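Local coordinates for protein 11S globulin beta subunit (PDB 2EVX) that serves as a nutrient reservoir in pumpkin seeds, as a hexameric storage globulin of the 11S family, at residues A[39-44]-A[182-187]; A[64-69]-A[157-162]; A[70-75]-A[150-155]. All coordinates share one frame; numbering follows the deposited sequence. Where two conformers were deposited one is given.

Interaction 1: A[39-44]-A[182-187]; sequences RRAEAE and RPEQVE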
loop_
_atom_site.group_PDB
_atom_site.type_symbol
_atom_site.label_atom_id
_atom_site.label_comp_id
_atom_site.label_asym_id
_atom_site.label_seq_id
_atom_site.Cartn_x
_atom_site.Cartn_y
_atom_site.Cartn_z
ATOM N N ARG A 39 0.749 5.624 30.291
ATOM C CA ARG A 39 0.184 6.894 30.704
ATOM C C ARG A 39 -1.265 6.744 31.135
ATOM O O ARG A 39 -1.976 5.850 30.681
ATOM C CB ARG A 39 0.279 7.903 29.562
ATOM C CG ARG A 39 1.699 8.144 29.085
ATOM C CD ARG A 39 1.760 9.079 27.875
ATOM N NE ARG A 39 3.124 9.206 27.348
ATOM C CZ ARG A 39 3.658 8.414 26.419
ATOM N NH1 ARG A 39 2.951 7.419 25.890
ATOM N NH2 ARG A 39 4.906 8.622 26.017
ATOM N N ARG A 40 -1.697 7.641 32.013
ATOM C CA ARG A 40 -3.051 7.623 32.540
ATOM C C ARG A 40 -3.657 9.009 32.454
ATOM O O ARG A 40 -2.950 10.009 32.555
ATOM C CB ARG A 40 -3.071 7.121 33.996
ATOM C CG ARG A 40 -1.853 7.456 34.881
ATOM C CD ARG A 40 -1.621 8.954 35.085
ATOM N NE ARG A 40 -0.900 9.568 33.968
ATOM C CZ ARG A 40 0.342 9.262 33.597
ATOM N NH1 ARG A 40 0.894 9.886 32.566
ATOM N NH2 ARG A 40 1.038 8.338 34.249
ATOM N N ALA A 41 -4.967 9.061 32.235
ATOM C CA ALA A 41 -5.699 10.322 32.150
ATOM C C ALA A 41 -7.030 10.160 32.874
ATOM O O ALA A 41 -7.909 9.404 32.456
ATOM C CB ALA A 41 -5.929 10.715 30.698
ATOM N N GLU A 42 -7.158 10.871 33.982
ATOM C CA GLU A 42 -8.366 10.814 34.787
ATOM C C GLU A 42 -9.440 11.696 34.194
ATOM O O GLU A 42 -9.176 12.803 33.739
ATOM C CB GLU A 42 -8.061 11.233 36.233
ATOM C CG GLU A 42 -7.451 10.114 37.078
ATOM C CD GLU A 42 -8.499 9.121 37.575
ATOM O OE1 GLU A 42 -8.138 7.967 37.907
ATOM O OE2 GLU A 42 -9.693 9.498 37.646
ATOM N N ALA A 43 -10.655 11.176 34.183
ATOM C CA ALA A 43 -11.788 11.917 33.671
ATOM C C ALA A 43 -12.809 11.969 34.792
ATOM O O ALA A 43 -12.641 11.326 35.824
ATOM C CB ALA A 43 -12.374 11.208 32.451
ATOM N N GLU A 44 -13.871 12.730 34.588
ATOM C CA GLU A 44 -14.909 12.834 35.591
ATOM C C GLU A 44 -15.511 11.461 35.874
ATOM O O GLU A 44 -15.542 11.013 37.022
ATOM C CB GLU A 44 -16.001 13.788 35.107
ATOM C CG GLU A 44 -17.091 14.056 36.131
ATOM C CD GLU A 44 -18.124 15.067 35.641
ATOM O OE1 GLU A 44 -18.730 15.764 36.487
ATOM O OE2 GLU A 44 -18.336 15.158 34.411
ATOM N N ARG A 182 -12.899 19.181 26.551
ATOM C CA ARG A 182 -11.539 19.723 26.482
ATOM C C ARG A 182 -10.630 18.642 27.090
ATOM O O ARG A 182 -10.220 18.725 28.241
ATOM C CB ARG A 182 -11.477 21.041 27.271
ATOM C CG ARG A 182 -10.233 21.879 27.053
ATOM C CD ARG A 182 -9.190 21.550 28.100
ATOM N NE ARG A 182 -9.640 21.936 29.439
ATOM C CZ ARG A 182 -9.073 21.533 30.574
ATOM N NH1 ARG A 182 -9.559 21.950 31.732
ATOM N NH2 ARG A 182 -8.028 20.707 30.553
ATOM N N PRO A 183 -10.324 17.593 26.304
ATOM C CA PRO A 183 -9.485 16.460 26.706
ATOM C C PRO A 183 -7.976 16.609 26.564
ATOM O O PRO A 183 -7.476 17.107 25.553
ATOM C CB PRO A 183 -10.014 15.337 25.827
ATOM C CG PRO A 183 -10.239 16.050 24.544
ATOM C CD PRO A 183 -10.916 17.342 24.974
ATOM N N GLU A 184 -7.259 16.151 27.588
ATOM C CA GLU A 184 -5.801 16.180 27.594
ATOM C C GLU A 184 -5.420 15.095 26.598
ATOM O O GLU A 184 -5.578 13.907 26.874
ATOM C CB GLU A 184 -5.272 15.829 28.989
ATOM C CG GLU A 184 -5.854 16.709 30.097
ATOM C CD GLU A 184 -5.657 16.137 31.501
ATOM O OE1 GLU A 184 -6.089 14.987 31.761
ATOM O OE2 GLU A 184 -5.080 16.848 32.354
ATOM N N GLN A 185 -4.948 15.511 25.428
ATOM C CA GLN A 185 -4.564 14.581 24.365
ATOM C C GLN A 185 -3.415 13.639 24.785
ATOM O O GLN A 185 -2.232 14.007 24.743
ATOM C CB GLN A 185 -4.189 15.379 23.104
ATOM C CG GLN A 185 -2.736 15.892 23.030
ATOM C CD GLN A 185 -2.302 16.814 24.181
ATOM O OE1 GLN A 185 -1.117 17.143 24.300
ATOM N NE2 GLN A 185 -3.252 17.234 25.016
ATOM N N VAL A 186 -3.766 12.424 25.201
ATOM C CA VAL A 186 -2.755 11.461 25.628
ATOM C C VAL A 186 -2.805 10.196 24.775
ATOM O O VAL A 186 -1.940 9.316 24.900
ATOM C CB VAL A 186 -2.935 11.071 27.114
ATOM C CG1 VAL A 186 -4.209 10.238 27.284
ATOM C CG2 VAL A 186 -1.690 10.323 27.614
ATOM N N GLU A 187 -3.818 10.112 23.907
ATOM C CA GLU A 187 -3.964 8.966 23.014
ATOM C C GLU A 187 -2.658 8.876 22.216
ATOM O O GLU A 187 -2.440 7.935 21.445
ATOM C CB GLU A 187 -5.121 9.173 22.023
ATOM C CG GLU A 187 -6.220 10.147 22.460
ATOM C CD GLU A 187 -5.769 11.604 22.520
ATOM O OE1 GLU A 187 -6.595 12.456 22.911
ATOM O OE2 GLU A 187 -4.604 11.908 22.179
#
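Arg39 and Val186 pass antiparallel, the arginine methylenes against one valine methyl. Arg39 starts out toward the 182-187 loop, and its CB is 3.7 Å from Val186 CG2. The chain then runs extended from CG to NE, which brings CD back to the same methyl, again 3.7 Å from Val186 CG2. Beyond it the guanidinium leaves the contact, and NH1 makes a weak hydrogen bond to Gln53. The two valine branches divide the work: with chi1 at 69°, CG2 stands anti to the backbone N and takes Arg39, while CG1 meets Ala41, 3.9 Å from its CB. Val186 also packs on Val50 of the neighbouring strand 46-50. Further along, the Glu184 carboxylate only skirts the strand, with OE1 4.4 Å from Ala41 CB and no hydrogen bond across. The loop is held from elsewhere: Glu184 N bonds to Asp240, Glu184 O to Arg241, and Glu187 forms a salt bridge with Arg241. Strand 39-43 is outermost in its sheet within this chain and is hydrogen-bonded to 46-50. The contact thus lays an irregular segment over the border strand of the N-terminal cupin β-barrel, through apolar methyls and methylenes.

Interaction 2: A[64-69]-A[157-162]; sequences NMIRHT and LIVFAD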
loop_
_atom_site.group_PDB
_atom_site.type_symbol
_atom_site.label_atom_id
_atom_site.label_comp_id
_atom_site.label_asym_id
_atom_site.label_seq_id
_atom_site.Cartn_x
_atom_site.Cartn_y
_atom_site.Cartn_z
ATOM N N ASN A 64 -1.342 0.811 18.381
ATOM C CA ASN A 64 -1.558 1.581 19.598
ATOM C C ASN A 64 -2.554 0.825 20.444
ATOM O O ASN A 64 -3.467 0.199 19.922
ATOM C CB ASN A 64 -2.164 2.936 19.298
ATOM C CG ASN A 64 -1.297 3.779 18.422
ATOM O OD1 ASN A 64 -1.103 3.474 17.238
ATOM N ND2 ASN A 64 -0.763 4.860 18.990
ATOM N N MET A 65 -2.389 0.889 21.755
ATOM C CA MET A 65 -3.315 0.219 22.652
ATOM C C MET A 65 -3.854 1.213 23.660
ATOM O O MET A 65 -3.125 2.047 24.194
ATOM C CB MET A 65 -2.633 -0.939 23.379
ATOM C CG MET A 65 -2.474 -2.207 22.532
ATOM S SD MET A 65 -4.059 -2.962 22.074
ATOM C CE MET A 65 -4.596 -3.543 23.616
ATOM N N ILE A 66 -5.154 1.134 23.902
ATOM C CA ILE A 66 -5.797 2.012 24.853
ATOM C C ILE A 66 -6.819 1.212 25.619
ATOM O O ILE A 66 -7.434 0.293 25.086
ATOM C CB ILE A 66 -6.488 3.166 24.153
ATOM C CG1 ILE A 66 -5.434 4.041 23.484
ATOM C CG2 ILE A 66 -7.306 3.965 25.150
ATOM C CD1 ILE A 66 -5.959 4.849 22.341
ATOM N N ARG A 67 -6.954 1.544 26.894
ATOM C CA ARG A 67 -7.902 0.882 27.751
ATOM C C ARG A 67 -8.690 1.944 28.462
ATOM O O ARG A 67 -8.141 2.790 29.173
ATOM C CB ARG A 67 -7.208 -0.004 28.773
ATOM C CG ARG A 67 -8.196 -0.686 29.707
ATOM C CD ARG A 67 -7.533 -1.764 30.502
ATOM N NE ARG A 67 -6.389 -1.250 31.240
ATOM C CZ ARG A 67 -5.411 -2.020 31.701
ATOM N NH1 ARG A 67 -4.396 -1.483 32.368
ATOM N NH2 ARG A 67 -5.443 -3.331 31.478
ATOM N N HIS A 68 -9.994 1.902 28.235
ATOM C CA HIS A 68 -10.903 2.834 28.843
ATOM C C HIS A 68 -11.640 2.106 29.948
ATOM O O HIS A 68 -12.025 0.945 29.800
ATOM C CB HIS A 68 -11.894 3.333 27.808
ATOM C CG HIS A 68 -11.333 4.360 26.877
ATOM N ND1 HIS A 68 -11.628 4.384 25.533
ATOM C CD2 HIS A 68 -10.558 5.442 27.110
ATOM C CE1 HIS A 68 -11.061 5.439 24.977
ATOM N NE2 HIS A 68 -10.407 6.099 25.913
ATOM N N THR A 69 -11.801 2.796 31.069
ATOM C CA THR A 69 -12.515 2.270 32.214
ATOM C C THR A 69 -13.567 3.315 32.496
ATOM O O THR A 69 -13.274 4.378 33.051
ATOM C CB THR A 69 -11.613 2.126 33.414
ATOM O OG1 THR A 69 -10.626 1.123 33.148
ATOM C CG2 THR A 69 -12.425 1.729 34.616
ATOM N N LEU A 157 -12.988 -1.153 28.251
ATOM C CA LEU A 157 -12.787 -1.283 26.802
ATOM C C LEU A 157 -11.318 -1.333 26.333
ATOM O O LEU A 157 -10.526 -0.435 26.623
ATOM C CB LEU A 157 -13.502 -0.121 26.104
ATOM C CG LEU A 157 -14.957 -0.003 26.568
ATOM C CD1 LEU A 157 -15.512 1.404 26.335
ATOM C CD2 LEU A 157 -15.773 -1.065 25.846
ATOM N N ILE A 158 -10.974 -2.377 25.586
ATOM C CA ILE A 158 -9.623 -2.550 25.062
ATOM C C ILE A 158 -9.569 -2.078 23.605
ATOM O O ILE A 158 -9.916 -2.820 22.699
ATOM C CB ILE A 158 -9.197 -4.037 25.101
ATOM C CG1 ILE A 158 -9.593 -4.668 26.436
ATOM C CG2 ILE A 158 -7.695 -4.145 24.934
ATOM C CD1 ILE A 158 -9.012 -3.946 27.640
ATOM N N VAL A 159 -9.111 -0.852 23.394
ATOM C CA VAL A 159 -9.025 -0.259 22.059
ATOM C C VAL A 159 -7.713 -0.499 21.308
ATOM O O VAL A 159 -6.639 -0.127 21.777
ATOM C CB VAL A 159 -9.231 1.269 22.124
ATOM C CG1 VAL A 159 -9.401 1.825 20.725
ATOM C CG2 VAL A 159 -10.423 1.606 22.994
ATOM N N PHE A 160 -7.814 -1.104 20.126
ATOM C CA PHE A 160 -6.655 -1.378 19.281
ATOM C C PHE A 160 -6.721 -0.561 17.985
ATOM O O PHE A 160 -7.665 -0.676 17.206
ATOM C CB PHE A 160 -6.575 -2.872 18.970
ATOM C CG PHE A 160 -5.586 -3.214 17.896
ATOM C CD1 PHE A 160 -5.996 -3.341 16.566
ATOM C CD2 PHE A 160 -4.243 -3.418 18.204
ATOM C CE1 PHE A 160 -5.083 -3.672 15.554
ATOM C CE2 PHE A 160 -3.316 -3.749 17.198
ATOM C CZ PHE A 160 -3.739 -3.877 15.870
ATOM N N ALA A 161 -5.705 0.268 17.768
ATOM C CA ALA A 161 -5.633 1.127 16.593
ATOM C C ALA A 161 -4.401 0.846 15.744
ATOM O O ALA A 161 -3.304 0.631 16.263
ATOM C CB ALA A 161 -5.638 2.598 17.030
ATOM N N ASP A 162 -4.586 0.848 14.431
ATOM C CA ASP A 162 -3.475 0.615 13.525
ATOM C C ASP A 162 -3.231 1.885 12.733
ATOM O O ASP A 162 -4.114 2.343 12.021
ATOM C CB ASP A 162 -3.783 -0.530 12.557
ATOM C CG ASP A 162 -2.530 -1.074 11.891
ATOM O OD1 ASP A 162 -1.814 -0.300 11.226
ATOM O OD2 ASP A 162 -2.248 -2.281 12.044
#
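Met65 reaches across to the next strand, its side chain overlapping Phe160 and Ile158, all on the face of the sheet that also carries Arg67. This is a neighbouring antiparallel pair in the N-terminal cupin jelly-roll barrel, strands 63-70 and 155-162, whose segment axes approach to 4.6 Å. The bend of the methionine at chi2 (-65°) lays SD at the ring edge, in the ring plane and 3.9 Å from Phe160 CD2: an edge-on Met-aromatic contact. The bend at chi3 then turns its methyl CE toward Ile158, to 3.4 Å from Ile158 CG2. Ile158 offers its other end, CD1, to the methylenes of Arg67; the two side chains run alongside in the same direction, with Arg67 CD 3.9 Å from CD1. The guanidinium continues beyond the pair to a salt bridge with Glu49 and a hydrogen bond to Tyr348. That tyrosine also packs on Met65 and Ile158, while Phe160 meets the ring of Phe399, so this face is covered by the C-terminal cupin domain. The opposite face carries Asn64, Ile66, His68, Leu157, Val159 and Ala161. There Ile66 and Val159 sit opposite each other, and Ile66 CG2 lies over one face of the His68 imidazole, offset toward its rim. Six backbone hydrogen bonds fix the register, two for each of the pairs Asn64-Ala161, Ile66-Val159 and His68-Leu157. The last pair closes with Leu157 N bonded to His68 O at 2.8 Å.

Interaction 3: A[70-75]-A[150-155]; sequences IRPKGL and RGQSDL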
loop_
_atom_site.group_PDB
_atom_site.type_symbol
_atom_site.label_atom_id
_atom_site.label_comp_id
_atom_site.label_asym_id
_atom_site.label_seq_id
_atom_site.Cartn_x
_atom_site.Cartn_y
_atom_site.Cartn_z
ATOM N N ILE A 70 -14.791 3.010 32.088
ATOM C CA ILE A 70 -15.893 3.929 32.248
ATOM C C ILE A 70 -16.810 3.489 33.377
ATOM O O ILE A 70 -17.370 2.392 33.362
ATOM C CB ILE A 70 -16.660 4.035 30.914
ATOM C CG1 ILE A 70 -15.658 4.323 29.793
ATOM C CG2 ILE A 70 -17.695 5.147 30.974
ATOM C CD1 ILE A 70 -16.264 4.414 28.428
ATOM N N ARG A 71 -16.956 4.351 34.371
ATOM C CA ARG A 71 -17.806 4.031 35.512
ATOM C C ARG A 71 -19.265 4.146 35.135
ATOM O O ARG A 71 -19.601 4.700 34.090
ATOM C CB ARG A 71 -17.500 4.967 36.676
ATOM C CG ARG A 71 -16.068 4.899 37.130
ATOM C CD ARG A 71 -15.769 5.988 38.127
ATOM N NE ARG A 71 -14.337 6.212 38.226
ATOM C CZ ARG A 71 -13.787 7.414 38.189
ATOM N NH1 ARG A 71 -14.563 8.486 38.059
ATOM N NH2 ARG A 71 -12.470 7.544 38.270
ATOM N N PRO A 72 -20.155 3.615 35.985
ATOM C CA PRO A 72 -21.594 3.659 35.740
ATOM C C PRO A 72 -22.084 5.064 35.452
ATOM O O PRO A 72 -21.650 6.027 36.080
ATOM C CB PRO A 72 -22.165 3.083 37.018
ATOM C CG PRO A 72 -21.157 2.047 37.366
ATOM C CD PRO A 72 -19.863 2.804 37.179
ATOM N N LYS A 73 -22.984 5.167 34.481
ATOM C CA LYS A 73 -23.548 6.443 34.073
ATOM C C LYS A 73 -22.531 7.309 33.347
ATOM O O LYS A 73 -22.735 8.512 33.201
ATOM C CB LYS A 73 -24.098 7.201 35.291
ATOM C CG LYS A 73 -25.436 6.668 35.805
ATOM C CD LYS A 73 -26.508 6.768 34.721
ATOM C CE LYS A 73 -27.811 6.062 35.109
ATOM N NZ LYS A 73 -28.749 5.938 33.935
ATOM N N GLY A 74 -21.446 6.693 32.880
ATOM C CA GLY A 74 -20.407 7.436 32.177
ATOM C C GLY A 74 -20.520 7.484 30.662
ATOM O O GLY A 74 -20.903 6.509 30.014
ATOM N N LEU A 75 -20.177 8.631 30.093
ATOM C CA LEU A 75 -20.231 8.818 28.654
ATOM C C LEU A 75 -18.874 9.229 28.075
ATOM O O LEU A 75 -18.273 10.220 28.499
ATOM C CB LEU A 75 -21.263 9.889 28.298
ATOM C CG LEU A 75 -21.338 10.230 26.804
ATOM C CD1 LEU A 75 -22.109 9.132 26.087
ATOM C CD2 LEU A 75 -22.014 11.573 26.589
ATOM N N ARG A 150 -24.195 1.766 30.630
ATOM C CA ARG A 150 -25.553 1.745 31.154
ATOM C C ARG A 150 -25.689 0.751 32.306
ATOM O O ARG A 150 -26.734 0.680 32.954
ATOM C CB ARG A 150 -26.571 1.419 30.040
ATOM C CG ARG A 150 -26.493 0.010 29.466
ATOM C CD ARG A 150 -27.803 -0.375 28.771
ATOM N NE ARG A 150 -27.785 -1.753 28.274
ATOM C CZ ARG A 150 -27.077 -2.166 27.222
ATOM N NH1 ARG A 150 -27.114 -3.438 26.840
ATOM N NH2 ARG A 150 -26.338 -1.302 26.540
ATOM N N GLY A 151 -24.618 0.005 32.565
ATOM C CA GLY A 151 -24.626 -0.977 33.636
ATOM C C GLY A 151 -24.155 -0.406 34.961
ATOM O O GLY A 151 -23.856 0.788 35.053
ATOM N N GLN A 152 -24.081 -1.256 35.986
ATOM C CA GLN A 152 -23.659 -0.814 37.312
ATOM C C GLN A 152 -22.224 -1.171 37.634
ATOM O O GLN A 152 -21.653 -0.676 38.607
ATOM C CB GLN A 152 -24.602 -1.362 38.394
ATOM C CG GLN A 152 -25.888 -0.550 38.511
ATOM C CD GLN A 152 -25.615 0.944 38.731
ATOM O OE1 GLN A 152 -26.483 1.791 38.498
ATOM N NE2 GLN A 152 -24.405 1.266 39.188
ATOM N N SER A 153 -21.647 -2.041 36.819
ATOM C CA SER A 153 -20.258 -2.422 36.998
ATOM C C SER A 153 -19.454 -1.483 36.097
ATOM O O SER A 153 -20.025 -0.733 35.311
ATOM C CB SER A 153 -20.040 -3.878 36.575
ATOM O OG SER A 153 -20.375 -4.075 35.210
ATOM N N ASP A 154 -18.134 -1.514 36.217
ATOM C CA ASP A 154 -17.294 -0.663 35.385
ATOM C C ASP A 154 -17.185 -1.232 33.971
ATOM O O ASP A 154 -16.970 -2.432 33.783
ATOM C CB ASP A 154 -15.900 -0.531 36.001
ATOM C CG ASP A 154 -15.846 0.508 37.111
ATOM O OD1 ASP A 154 -14.840 0.528 37.856
ATOM O OD2 ASP A 154 -16.802 1.311 37.228
ATOM N N LEU A 155 -17.344 -0.355 32.985
ATOM C CA LEU A 155 -17.267 -0.728 31.579
ATOM C C LEU A 155 -15.803 -0.604 31.140
ATOM O O LEU A 155 -15.292 0.510 31.021
ATOM C CB LEU A 155 -18.139 0.223 30.752
ATOM C CG LEU A 155 -18.794 -0.238 29.444
ATOM C CD1 LEU A 155 -18.798 0.925 28.452
ATOM C CD2 LEU A 155 -18.043 -1.429 28.861
HETATM O O HOH W 1 -28.797 3.424 32.770
#
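Ile70 and Leu155 form an antiparallel hydrogen-bonded pair where two strands of the cupin β-barrel give way to loops; just beyond, Arg71 to Gly74 make a type II β turn. Two backbone bonds join the pair, Ile70 N to Leu155 O and Leu155 N to Ile70 O, each 2.8 Å. Apolar packing follows on one face, where Ile70 CB lies 4.1 Å from Leu155 CB. Van der Waals contacts centre on Pro72, set against the carbonyls of Gly151 and Gln152 and the Asp154 carboxylate: CB is 3.5 Å from Gly151 O, CG lies against Gln152 O, and CD is 3.4 Å from Asp154 OD2. An alanine here would lack CG and CD and would probably open a gap beside Gln152 O and leave the turn freer to shift against the loop. Asp154 CG stands beside its backbone N (chi1 -81°), which helps bring OD2 to Pro72 CD and Arg71 CA. Asp154 and Arg71 run side by side, but their charged atoms stay apart, Arg71 NE being 5.6 Å from Asp154 OD2. Lys73 NZ bonds Tyr148 OH and, at 2.8 Å, a water that accepts from it and donates a weak bond of 3.4 Å to Arg150 O.

In the fold
All three contacts belong to the N-terminal cupin domain. Interactions 1 and 2 reach the same sheet, with strand 46-50 lying between 39-43 and 63-70; their centres are about 13 Å apart. Interaction 3 continues interaction 2 along both strands, 63-70 into the turn and 155-162 back into its preceding loop, and the two meet where Leu157 CD1 packs 3.7 Å from Ile70 CD1. Its centre is about 17 Å from each of the others. Arg71 connects it to interaction 1 through a long, weak ion pair, Arg71 NH2 to Glu42 OE2 at 3.5 Å. The Phe160 side chain is about 11 Å from a bound magnesium ion; all three contacts lie away from the magnesium-binding Lys387 and Arg447.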